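Local coordinates for protein anti-cleavage anti-greA transcription factor gfh1 (Thermus thermophilus, PDB 2F23) that inhibits all catalytic activities of RNA polymerase by partially occluding its substrate-binding site and preventing NTP binding, with an orientation switched by pH, at residues R25-T30 with K55-E59; P124-A128 with L140-K144; H132-L138 with F149-I154. The contacts are given in a common frame with arbitrary orientation. Residue numbers count along the deposited sequence, not the author numbering.

Overall arrangement
Followed from the N terminus, the chain runs out along helix 9-37, turns and returns along helix 46-71; contact 1 (25-30 with 55-59) closes that loop and joins the two arms of the N-terminal coiled coil. The chain then enters the C-terminal domain, where contacts 2 and 3 cross: the segments follow one another as 124-128, 132-138, 140-144 and 149-154, so each loop opens before the other has closed. Contact 2 sets helix 124-129 against strand 137-142, while contact 3 pairs the start of that strand, and the turn before it, with strand 145-155. They touch where L140 and T142 meet F149 and where A128 meets L138. Contact 1 stands apart, about 28 Å from either, centre to centre.

Contact 1. Residues R25-T30 with K55-E59; sequences RLQEAT and KARIE
Helical segments 25-30 and 55-59 run antiparallel, the axes of these short segments 9.3 Å apart at closest approach and crossing at -159°. The register places A29 opposite K55 (CA-CA 5.4 Å) and L26 opposite I58 (6.1 Å). R25 meets I58 CD1 with its O (3.6 Å) and CB (4.0 Å), while its guanidinium leads away to E22. L26, in the tp rotamer, sets CB 3.8 Å from CG2 of I58, itself mt, and CD1 3.9 Å from K55 CG and 3.7 Å from E59 CG. This is the antiparallel coiled-coil hairpin of the GreA/GreB N-terminal domain, with L26, A29 and I58 at the seam and the aliphatic parts of K55 and E59 covering L26. A29 brings CB to 3.7 Å from I58 CD1 and 4.1 Å from K55 CA. T30, rotamer m, hydrogen-bonds from OG1 to L26 O (2.8 Å), and the same OG1 lies 3.3 Å from K55 CE; K55 (tttm) turns NZ to E59 OE2 (2.7 Å), a salt bridge within its own helix.

Contact 2. Residues P124-A128 with L140-K144; sequences PMGKA and LDTPK
A methionine methyl pressed against a backbone carbonyl is the striking feature here: CE of M125 lies just 3.0 Å from O of D141 and 3.4 Å from CA of T142. The side chain gets there with chi1 and chi2 both t and chi3 at -25°, between the usual wells. Segment 124-128 is the opening of helix 124-129, with A128 N hydrogen-bonded to P124 O at 3.1 Å, and 140-142 is the end of an extended strand. The axes of these short segments approach to 7.3 Å with 149° between N-to-C directions, and M125 and D141 are nearest in register (CA-CA 5.5 Å). M125 also lays CG 4.0 Å from CB of L140 and CE 4.1 Å from CD of P143, while A128 CB meets L140 CD2 at 3.6 Å, the leucine being in the mt rotamer. P124 CB is 3.9 Å from D141 OD2. At the end of the strand, T142 OG1 accepts from K144 N at 3.2 Å, an ST turn that starts the hairpin into strand 145-155, and the same hydroxyl hydrogen-bonds to G145 O. The helix thus lies against the edge strand of the C-terminal sheet, in the domain related to FKBP, and M125 also reaches I119 of strand 117-120. No direct hydrogen bond joins the segments; one water accepts from M125 N (2.8 Å) and donates to D141 O (3.2 Å). The chemistry implies an interface of apolar contacts of M125 and A128 plus a methyl against a carbonyl, with water linking M125 N and D141 O.

Contact 3. Residues H132-L138 with F149-I154; sequences HRVGDVL and FRVVAI
Four backbone hydrogen bonds hold these segments together. L138 and F149 form an antiparallel hydrogen-bonded pair, L138 N to F149 O and F149 N to L138 O both 2.8 Å; V151 N donates to D136 O (2.9 Å) and G135 N to V151 O (2.8 Å). V137 and R150 are the non-hydrogen-bonded pair between, CA atoms 4.4 Å apart. Ahead of the strand, R133-D136 is a type II turn closed by D136 N to R133 O at 3.1 Å; at G135 (phi 105°, psi -19°) a CB would jam against V134 O, which calls for glycine. D136 OD2 receives R133 N (2.8 Å) and H132 ND1 (3.2 Å), and OD1 hydrogen-bonds to T8. This is the hairpin of strands 137-142 and 145-155, at one edge of the mixed sheet of the C-terminal domain. On its other flank strand 145-155 pairs with strand 88-92, where V152 and A153 make a classic beta bulge facing E90; the R150 guanidinium salt-bridges E92. I154 CD1 packs on H132 O (3.6 Å) and R133 CA (3.8 Å); V134, chi1 t, sets CG2 4.1 Å from I154 CG1 and 4.3 Å from V151 CG1; further along, L138 CD1 lies 4.0 Å from V151 CG2.

Contact 1. Residues R25-T30 with K55-E59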
loop_
_atom_site.group_PDB
_atom_site.type_symbol
_atom_site.label_atom_id
_atom_site.label_comp_id
_atom_site.label_asym_id
_atom_site.label_seq_id
_atom_site.Cartn_x
_atom_site.Cartn_y
_atom_site.Cartn_z
ATOM N N ARG A 25 13.262 -9.820 3.505
ATOM C CA ARG A 25 13.640 -8.937 4.598
ATOM C C ARG A 25 13.459 -9.627 5.943
ATOM O O ARG A 25 14.242 -9.405 6.868
ATOM C CB ARG A 25 12.809 -7.655 4.547
ATOM C CG ARG A 25 13.060 -6.849 3.283
ATOM C CD ARG A 25 12.087 -5.697 3.119
ATOM N NE ARG A 25 12.299 -5.017 1.845
ATOM C CZ ARG A 25 11.580 -3.988 1.411
ATOM N NH1 ARG A 25 10.590 -3.507 2.149
ATOM N NH2 ARG A 25 11.850 -3.444 0.232
ATOM N N LEU A 26 12.434 -10.466 6.053
ATOM C CA LEU A 26 12.183 -11.177 7.303
ATOM C C LEU A 26 13.304 -12.176 7.579
ATOM O O LEU A 26 13.752 -12.322 8.718
ATOM C CB LEU A 26 10.843 -11.917 7.250
ATOM C CG LEU A 26 10.520 -12.734 8.506
ATOM C CD1 LEU A 26 10.518 -11.821 9.725
ATOM C CD2 LEU A 26 9.170 -13.420 8.345
ATOM N N GLN A 27 13.751 -12.867 6.534
ATOM C CA GLN A 27 14.828 -13.840 6.686
ATOM C C GLN A 27 16.071 -13.128 7.215
ATOM O O GLN A 27 16.740 -13.613 8.128
ATOM C CB GLN A 27 15.136 -14.503 5.340
ATOM C CG GLN A 27 16.151 -15.639 5.420
ATOM C CD GLN A 27 16.393 -16.310 4.075
ATOM O OE1 GLN A 27 17.115 -17.304 3.987
ATOM N NE2 GLN A 27 15.794 -15.767 3.023
ATOM N N GLU A 28 16.364 -11.965 6.643
ATOM C CA GLU A 28 17.518 -11.175 7.052
ATOM C C GLU A 28 17.360 -10.681 8.490
ATOM O O GLU A 28 18.297 -10.758 9.288
ATOM C CB GLU A 28 17.693 -9.981 6.112
ATOM C CG GLU A 28 17.921 -10.361 4.658
ATOM C CD GLU A 28 17.938 -9.157 3.730
ATOM O OE1 GLU A 28 18.162 -9.344 2.515
ATOM O OE2 GLU A 28 17.723 -8.025 4.215
ATOM N N ALA A 29 16.171 -10.183 8.817
ATOM C CA ALA A 29 15.892 -9.674 10.157
ATOM C C ALA A 29 15.998 -10.778 11.199
ATOM O O ALA A 29 16.411 -10.538 12.333
ATOM C CB ALA A 29 14.502 -9.047 10.200
ATOM N N THR A 30 15.614 -11.988 10.815
ATOM C CA THR A 30 15.674 -13.121 11.729
ATOM C C THR A 30 17.121 -13.526 11.962
ATOM O O THR A 30 17.513 -13.847 13.086
ATOM C CB THR A 30 14.880 -14.310 11.173
ATOM O OG1 THR A 30 13.504 -13.932 11.051
ATOM C CG2 THR A 30 14.995 -15.509 12.101
ATOM N N LYS A 55 12.004 -6.969 13.236
ATOM C CA LYS A 55 11.460 -8.258 12.831
ATOM C C LYS A 55 9.934 -8.210 12.938
ATOM O O LYS A 55 9.231 -8.680 12.049
ATOM C CB LYS A 55 12.023 -9.375 13.723
ATOM C CG LYS A 55 11.550 -10.779 13.369
ATOM C CD LYS A 55 12.360 -11.825 14.133
ATOM C CE LYS A 55 11.888 -13.239 13.836
ATOM N NZ LYS A 55 10.562 -13.508 14.440
ATOM N N ALA A 56 9.427 -7.628 14.021
ATOM C CA ALA A 56 7.984 -7.535 14.221
ATOM C C ALA A 56 7.335 -6.628 13.179
ATOM O O ALA A 56 6.220 -6.899 12.722
ATOM C CB ALA A 56 7.681 -7.019 15.622
ATOM N N ARG A 57 8.027 -5.553 12.811
ATOM C CA ARG A 57 7.495 -4.619 11.823
ATOM C C ARG A 57 7.285 -5.351 10.507
ATOM O O ARG A 57 6.247 -5.205 9.858
ATOM C CB ARG A 57 8.457 -3.444 11.606
ATOM C CG ARG A 57 7.904 -2.357 10.677
ATOM C CD ARG A 57 8.894 -1.219 10.468
ATOM N NE ARG A 57 10.019 -1.602 9.619
ATOM C CZ ARG A 57 9.941 -1.756 8.301
ATOM N NH1 ARG A 57 11.014 -2.107 7.609
ATOM N NH2 ARG A 57 8.790 -1.552 7.673
ATOM N N ILE A 58 8.274 -6.147 10.119
ATOM C CA ILE A 58 8.193 -6.899 8.870
ATOM C C ILE A 58 7.099 -7.959 8.942
ATOM O O ILE A 58 6.310 -8.112 8.012
ATOM C CB ILE A 58 9.543 -7.571 8.549
ATOM C CG1 ILE A 58 10.619 -6.495 8.374
ATOM C CG2 ILE A 58 9.422 -8.415 7.273
ATOM C CD1 ILE A 58 12.036 -7.033 8.395
ATOM N N GLU A 59 7.054 -8.692 10.049
ATOM C CA GLU A 59 6.042 -9.728 10.218
ATOM C C GLU A 59 4.632 -9.173 10.076
ATOM O O GLU A 59 3.769 -9.823 9.491
ATOM C CB GLU A 59 6.200 -10.403 11.580
ATOM C CG GLU A 59 7.519 -11.128 11.725
ATOM C CD GLU A 59 7.738 -11.666 13.119
ATOM O OE1 GLU A 59 7.435 -10.939 14.088
ATOM O OE2 GLU A 59 8.227 -12.806 13.245
#

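Contact 2. Residues P124-A128 with L140-K144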
loop_
_atom_site.group_PDB
_atom_site.type_symbol
_atom_site.label_atom_id
_atom_site.label_comp_id
_atom_site.label_asym_id
_atom_site.label_seq_id
_atom_site.Cartn_x
_atom_site.Cartn_y
_atom_site.Cartn_z
ATOM N N PRO A 124 1.730 14.570 -9.318
ATOM C CA PRO A 124 2.238 13.197 -9.353
ATOM C C PRO A 124 1.173 12.174 -8.951
ATOM O O PRO A 124 1.063 11.116 -9.561
ATOM C CB PRO A 124 3.406 13.242 -8.373
ATOM C CG PRO A 124 3.941 14.630 -8.585
ATOM C CD PRO A 124 2.673 15.461 -8.614
ATOM N N MET A 125 0.389 12.495 -7.927
ATOM C CA MET A 125 -0.657 11.582 -7.471
ATOM C C MET A 125 -1.755 11.478 -8.525
ATOM O O MET A 125 -2.222 10.385 -8.844
ATOM C CB MET A 125 -1.254 12.072 -6.148
ATOM C CG MET A 125 -2.093 11.041 -5.402
ATOM S SD MET A 125 -2.735 11.650 -3.802
ATOM C CE MET A 125 -1.588 12.888 -3.393
ATOM N N GLY A 126 -2.153 12.628 -9.063
ATOM C CA GLY A 126 -3.195 12.655 -10.074
ATOM C C GLY A 126 -2.849 11.825 -11.289
ATOM O O GLY A 126 -3.649 11.004 -11.737
ATOM N N LYS A 127 -1.652 12.035 -11.829
ATOM C CA LYS A 127 -1.224 11.292 -13.001
ATOM C C LYS A 127 -1.088 9.805 -12.718
ATOM O O LYS A 127 -1.281 8.980 -13.611
ATOM C CB LYS A 127 0.110 11.830 -13.531
ATOM C CG LYS A 127 -0.005 13.138 -14.307
ATOM C CD LYS A 127 1.220 13.351 -15.191
ATOM C CE LYS A 127 1.096 14.592 -16.069
ATOM N NZ LYS A 127 1.359 15.859 -15.340
ATOM N N ALA A 128 -0.750 9.465 -11.479
ATOM C CA ALA A 128 -0.586 8.070 -11.094
ATOM C C ALA A 128 -1.928 7.341 -11.005
ATOM O O ALA A 128 -1.983 6.119 -11.128
ATOM C CB ALA A 128 0.146 7.984 -9.756
ATOM N N LEU A 140 1.356 5.983 -4.195
ATOM C CA LEU A 140 1.028 7.386 -4.412
ATOM C C LEU A 140 1.786 8.357 -3.526
ATOM O O LEU A 140 2.055 8.076 -2.359
ATOM C CB LEU A 140 -0.475 7.601 -4.215
ATOM C CG LEU A 140 -1.396 6.727 -5.071
ATOM C CD1 LEU A 140 -2.841 6.956 -4.667
ATOM C CD2 LEU A 140 -1.190 7.047 -6.546
ATOM N N ASP A 141 2.116 9.508 -4.104
ATOM C CA ASP A 141 2.832 10.562 -3.404
ATOM C C ASP A 141 1.793 11.493 -2.790
ATOM O O ASP A 141 1.335 12.443 -3.429
ATOM C CB ASP A 141 3.717 11.331 -4.387
ATOM C CG ASP A 141 4.762 10.444 -5.045
ATOM O OD1 ASP A 141 5.636 9.921 -4.323
ATOM O OD2 ASP A 141 4.712 10.269 -6.280
ATOM N N THR A 142 1.417 11.207 -1.549
ATOM C CA THR A 142 0.415 11.996 -0.846
ATOM C C THR A 142 1.077 13.085 -0.010
ATOM O O THR A 142 2.299 13.126 0.109
ATOM C CB THR A 142 -0.416 11.107 0.097
ATOM O OG1 THR A 142 0.377 10.746 1.234
ATOM C CG2 THR A 142 -0.854 9.839 -0.621
ATOM N N PRO A 143 0.275 13.986 0.580
ATOM C CA PRO A 143 0.861 15.052 1.400
ATOM C C PRO A 143 1.523 14.501 2.663
ATOM O O PRO A 143 2.267 15.207 3.347
ATOM C CB PRO A 143 -0.338 15.951 1.702
ATOM C CG PRO A 143 -1.499 14.997 1.670
ATOM C CD PRO A 143 -1.183 14.159 0.459
ATOM N N LYS A 144 1.253 13.233 2.962
ATOM C CA LYS A 144 1.825 12.584 4.136
ATOM C C LYS A 144 3.005 11.708 3.725
ATOM O O LYS A 144 3.601 11.026 4.554
ATOM C CB LYS A 144 0.772 11.718 4.836
ATOM C CG LYS A 144 -0.554 12.413 5.089
ATOM C CD LYS A 144 -0.395 13.645 5.964
ATOM C CE LYS A 144 -1.736 14.322 6.205
ATOM N NZ LYS A 144 -1.599 15.541 7.050
HETATM O O HOH W 1 1.234 14.322 -5.966
#

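Contact 3. Residues H132-L138 with F149-I154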
loop_
_atom_site.group_PDB
_atom_site.type_symbol
_atom_site.label_atom_id
_atom_site.label_comp_id
_atom_site.label_asym_id
_atom_site.label_seq_id
_atom_site.Cartn_x
_atom_site.Cartn_y
_atom_site.Cartn_z
ATOM N N HIS A 132 -6.616 4.039 -14.120
ATOM C CA HIS A 132 -6.648 2.830 -13.311
ATOM C C HIS A 132 -8.054 2.419 -12.920
ATOM O O HIS A 132 -8.993 3.210 -13.011
ATOM C CB HIS A 132 -5.745 2.998 -12.095
ATOM C CG HIS A 132 -4.292 2.977 -12.446
ATOM N ND1 HIS A 132 -3.657 1.837 -12.893
ATOM C CD2 HIS A 132 -3.369 3.966 -12.495
ATOM C CE1 HIS A 132 -2.405 2.127 -13.203
ATOM N NE2 HIS A 132 -2.205 3.411 -12.972
ATOM N N ARG A 133 -8.187 1.167 -12.498
ATOM C CA ARG A 133 -9.488 0.606 -12.150
ATOM C C ARG A 133 -9.531 -0.005 -10.762
ATOM O O ARG A 133 -8.509 -0.136 -10.096
ATOM C CB ARG A 133 -9.855 -0.469 -13.178
ATOM C CG ARG A 133 -9.971 0.059 -14.598
ATOM C CD ARG A 133 -10.159 -1.070 -15.598
ATOM N NE ARG A 133 -10.278 -0.559 -16.963
ATOM C CZ ARG A 133 -11.410 -0.128 -17.510
ATOM N NH1 ARG A 133 -12.542 -0.143 -16.818
ATOM N NH2 ARG A 133 -11.406 0.325 -18.756
ATOM N N VAL A 134 -10.735 -0.370 -10.328
ATOM C CA VAL A 134 -10.915 -1.006 -9.032
ATOM C C VAL A 134 -10.080 -2.281 -9.022
ATOM O O VAL A 134 -10.111 -3.064 -9.973
ATOM C CB VAL A 134 -12.403 -1.358 -8.800
ATOM C CG1 VAL A 134 -12.563 -2.222 -7.561
ATOM C CG2 VAL A 134 -13.211 -0.073 -8.649
ATOM N N GLY A 135 -9.312 -2.474 -7.957
ATOM C CA GLY A 135 -8.489 -3.666 -7.869
ATOM C C GLY A 135 -7.024 -3.378 -8.127
ATOM O O GLY A 135 -6.164 -4.184 -7.770
ATOM N N ASP A 136 -6.727 -2.245 -8.759
ATOM C CA ASP A 136 -5.336 -1.891 -9.019
ATOM C C ASP A 136 -4.668 -1.455 -7.718
ATOM O O ASP A 136 -5.327 -0.953 -6.803
ATOM C CB ASP A 136 -5.225 -0.754 -10.049
ATOM C CG ASP A 136 -5.414 -1.231 -11.479
ATOM O OD1 ASP A 136 -5.108 -2.408 -11.765
ATOM O OD2 ASP A 136 -5.845 -0.422 -12.325
ATOM N N VAL A 137 -3.353 -1.647 -7.646
ATOM C CA VAL A 137 -2.568 -1.276 -6.476
ATOM C C VAL A 137 -1.535 -0.256 -6.946
ATOM O O VAL A 137 -0.772 -0.513 -7.873
ATOM C CB VAL A 137 -1.891 -2.515 -5.870
ATOM C CG1 VAL A 137 -0.962 -2.116 -4.735
ATOM C CG2 VAL A 137 -2.961 -3.460 -5.353
ATOM N N LEU A 138 -1.529 0.902 -6.295
ATOM C CA LEU A 138 -0.656 2.000 -6.680
ATOM C C LEU A 138 0.142 2.585 -5.529
ATOM O O LEU A 138 -0.292 2.558 -4.384
ATOM C CB LEU A 138 -1.510 3.118 -7.281
ATOM C CG LEU A 138 -2.578 2.676 -8.288
ATOM C CD1 LEU A 138 -3.655 3.747 -8.428
ATOM C CD2 LEU A 138 -1.914 2.377 -9.617
ATOM N N PHE A 149 -1.738 2.117 -2.068
ATOM C CA PHE A 149 -3.188 2.008 -1.944
ATOM C C PHE A 149 -3.813 1.100 -2.982
ATOM O O PHE A 149 -3.364 1.034 -4.122
ATOM C CB PHE A 149 -3.866 3.373 -2.098
ATOM C CG PHE A 149 -3.585 4.330 -0.985
ATOM C CD1 PHE A 149 -2.565 5.269 -1.101
ATOM C CD2 PHE A 149 -4.349 4.306 0.175
ATOM C CE1 PHE A 149 -2.310 6.173 -0.075
ATOM C CE2 PHE A 149 -4.101 5.208 1.209
ATOM C CZ PHE A 149 -3.080 6.141 1.081
ATOM N N ARG A 150 -4.871 0.413 -2.574
ATOM C CA ARG A 150 -5.625 -0.449 -3.474
ATOM C C ARG A 150 -6.862 0.365 -3.823
ATOM O O ARG A 150 -7.450 1.002 -2.949
ATOM C CB ARG A 150 -6.039 -1.737 -2.762
ATOM C CG ARG A 150 -6.946 -2.647 -3.576
ATOM C CD ARG A 150 -7.148 -3.971 -2.857
ATOM N NE ARG A 150 -7.811 -3.792 -1.571
ATOM C CZ ARG A 150 -9.129 -3.800 -1.401
ATOM N NH1 ARG A 150 -9.933 -3.981 -2.440
ATOM N NH2 ARG A 150 -9.642 -3.628 -0.191
ATOM N N VAL A 151 -7.240 0.372 -5.097
ATOM C CA VAL A 151 -8.427 1.105 -5.530
ATOM C C VAL A 151 -9.641 0.255 -5.176
ATOM O O VAL A 151 -9.805 -0.847 -5.687
ATOM C CB VAL A 151 -8.403 1.358 -7.051
ATOM C CG1 VAL A 151 -9.657 2.107 -7.476
ATOM C CG2 VAL A 151 -7.157 2.154 -7.418
ATOM N N VAL A 152 -10.488 0.776 -4.291
ATOM C CA VAL A 152 -11.668 0.048 -3.841
ATOM C C VAL A 152 -12.946 0.384 -4.599
ATOM O O VAL A 152 -13.781 -0.496 -4.842
ATOM C CB VAL A 152 -11.896 0.293 -2.332
ATOM C CG1 VAL A 152 -13.180 -0.376 -1.868
ATOM C CG2 VAL A 152 -10.708 -0.247 -1.550
ATOM N N ALA A 153 -13.098 1.649 -4.974
ATOM C CA ALA A 153 -14.287 2.090 -5.690
ATOM C C ALA A 153 -14.003 3.340 -6.512
ATOM O O ALA A 153 -13.127 4.135 -6.169
ATOM C CB ALA A 153 -15.416 2.372 -4.694
ATOM N N ILE A 154 -14.749 3.497 -7.602
ATOM C CA ILE A 154 -14.623 4.657 -8.483
ATOM C C ILE A 154 -16.036 5.063 -8.875
ATOM O O ILE A 154 -16.819 4.226 -9.324
ATOM C CB ILE A 154 -13.853 4.319 -9.782
ATOM C CG1 ILE A 154 -12.444 3.830 -9.447
ATOM C CG2 ILE A 154 -13.797 5.556 -10.692
ATOM C CD1 ILE A 154 -11.728 3.220 -10.635
#